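Local coordinates for 1-pyrroline-5-carboxylate dehydrogenase (Thermus thermophilus, PDB 1UZB), which probably catalyses the oxidation of the proline-breakdown intermediate 1-pyrroline-5-carboxylate to glutamate, as an aldehyde dehydrogenase family enzyme, at residues W93-E96 and D97-R100. Sequence-based numbering, arbitrary orientation.
Sequences WPQE and DRSR
Q95 reaches forward along the first turn of its helix and grips R98 and S99 with the two ends of one amide. Its OE1 takes a nearly straight bond from R98 NH2 (2.9 Å, 168°), lying in the guanidinium plane although the donor stands above the plane of the amide carbonyl; NE2 donates an N-H to S99 OG at 3.0 Å. CG is anti to the backbone N (chi1 -176°) and the chain bends at chi2, which turns the amide toward R98 and S99, further along the helix. This is the tightly packed side: A199 O accepts from both Q95 NE2 and R98 NE, S99 OG also bonds A146 O, and W90 O takes R98 NH1. P94, at the N-cap, starts the helical bonding by accepting R98 N at 3.2 Å.

The looser, more exposed side is that of P94 and W93. P94 CD rests 3.5 Å from D97 OD2 in plain van der Waals contact, while W93 CE3 touches D97 CB at 3.5 Å, indole and carboxylate planes almost perpendicular. D97 and R100 themselves are buried where neighbouring subunits close over the helix: D97 OD1 forms a salt bridge with R100 NH2 (2.8 Å), and E96 O lies over the centre of that guanidinium, whose other partners include E168 of the second subunit and E458 of the third. Helix 95-111 begins just after helix 73-90, with Q95 and S99 against the end of helix 128-149 and R100 facing neighbouring subunits.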
loop_
_atom_site.group_PDB
_atom_site.type_symbol
_atom_site.label_atom_id
_atom_site.label_comp_id
_atom_site.label_asym_id
_atom_site.label_seq_id
_atom_site.Cartn_x
_atom_site.Cartn_y
_atom_site.Cartn_z
ATOM N N TRP A 93 -15.673 -24.519 -4.115
ATOM C CA TRP A 93 -15.628 -24.099 -2.717
ATOM C C TRP A 93 -14.953 -22.736 -2.630
ATOM O O TRP A 93 -13.984 -22.474 -3.347
ATOM C CB TRP A 93 -14.783 -25.064 -1.880
ATOM C CG TRP A 93 -15.482 -26.265 -1.340
ATOM C CD1 TRP A 93 -16.288 -27.130 -2.026
ATOM C CD2 TRP A 93 -15.376 -26.785 -0.009
ATOM N NE1 TRP A 93 -16.685 -28.158 -1.205
ATOM C CE2 TRP A 93 -16.140 -27.971 0.038
ATOM C CE3 TRP A 93 -14.704 -26.364 1.146
ATOM C CZ2 TRP A 93 -16.252 -28.743 1.199
ATOM C CZ3 TRP A 93 -14.814 -27.132 2.300
ATOM C CH2 TRP A 93 -15.584 -28.309 2.316
ATOM N N PRO A 94 -15.462 -21.841 -1.771
ATOM C CA PRO A 94 -14.803 -20.538 -1.664
ATOM C C PRO A 94 -13.399 -20.844 -1.147
ATOM O O PRO A 94 -13.218 -21.780 -0.362
ATOM C CB PRO A 94 -15.643 -19.811 -0.618
ATOM C CG PRO A 94 -17.016 -20.367 -0.853
ATOM C CD PRO A 94 -16.751 -21.846 -1.055
ATOM N N GLN A 95 -12.407 -20.073 -1.578
ATOM C CA GLN A 95 -11.045 -20.328 -1.128
ATOM C C GLN A 95 -10.945 -20.280 0.396
ATOM O O GLN A 95 -10.203 -21.057 1.000
ATOM C CB GLN A 95 -10.068 -19.329 -1.752
ATOM C CG GLN A 95 -8.610 -19.605 -1.391
ATOM C CD GLN A 95 -8.186 -21.019 -1.748
ATOM O OE1 GLN A 95 -8.218 -21.412 -2.915
ATOM N NE2 GLN A 95 -7.793 -21.790 -0.743
ATOM N N GLU A 96 -11.701 -19.385 1.025
ATOM C CA GLU A 96 -11.664 -19.280 2.480
ATOM C C GLU A 96 -12.046 -20.604 3.146
ATOM O O GLU A 96 -11.489 -20.975 4.188
ATOM C CB GLU A 96 -12.598 -18.169 2.964
ATOM C CG GLU A 96 -12.113 -16.751 2.658
ATOM C CD GLU A 96 -12.338 -16.329 1.217
ATOM O OE1 GLU A 96 -11.868 -15.230 0.848
ATOM O OE2 GLU A 96 -12.988 -17.077 0.458
ATOM N N ASP A 97 -12.991 -21.311 2.532
ATOM C CA ASP A 97 -13.460 -22.601 3.036
ATOM C C ASP A 97 -12.394 -23.684 2.872
ATOM O O ASP A 97 -12.165 -24.486 3.779
ATOM C CB ASP A 97 -14.741 -23.030 2.305
ATOM C CG ASP A 97 -15.951 -22.189 2.679
ATOM O OD1 ASP A 97 -15.787 -21.108 3.279
ATOM O OD2 ASP A 97 -17.079 -22.618 2.357
ATOM N N ARG A 98 -11.742 -23.714 1.712
ATOM C CA ARG A 98 -10.698 -24.709 1.489
ATOM C C ARG A 98 -9.515 -24.451 2.416
ATOM O O ARG A 98 -8.929 -25.386 2.970
ATOM C CB ARG A 98 -10.228 -24.689 0.028
ATOM C CG ARG A 98 -11.254 -25.233 -0.970
ATOM C CD ARG A 98 -10.624 -25.500 -2.336
ATOM N NE ARG A 98 -10.182 -24.260 -2.966
ATOM C CZ ARG A 98 -10.805 -23.671 -3.980
ATOM N NH1 ARG A 98 -11.897 -24.211 -4.508
ATOM N NH2 ARG A 98 -10.361 -22.511 -4.443
ATOM N N SER A 99 -9.166 -23.182 2.595
ATOM C CA SER A 99 -8.047 -22.843 3.467
ATOM C C SER A 99 -8.329 -23.225 4.919
ATOM O O SER A 99 -7.438 -23.717 5.613
ATOM C CB SER A 99 -7.707 -21.355 3.349
ATOM O OG SER A 99 -7.104 -21.090 2.088
ATOM N N ARG A 100 -9.556 -23.008 5.388
ATOM C CA ARG A 100 -9.883 -23.389 6.758
ATOM C C ARG A 100 -9.761 -24.904 6.915
ATOM O O ARG A 100 -9.368 -25.385 7.973
ATOM C CB ARG A 100 -11.295 -22.933 7.139
ATOM C CG ARG A 100 -11.384 -21.485 7.607
ATOM C CD ARG A 100 -12.799 -21.131 8.075
ATOM N NE ARG A 100 -13.723 -20.856 6.975
ATOM C CZ ARG A 100 -13.841 -19.674 6.374
ATOM N NH1 ARG A 100 -13.096 -18.649 6.767
ATOM N NH2 ARG A 100 -14.699 -19.517 5.372
#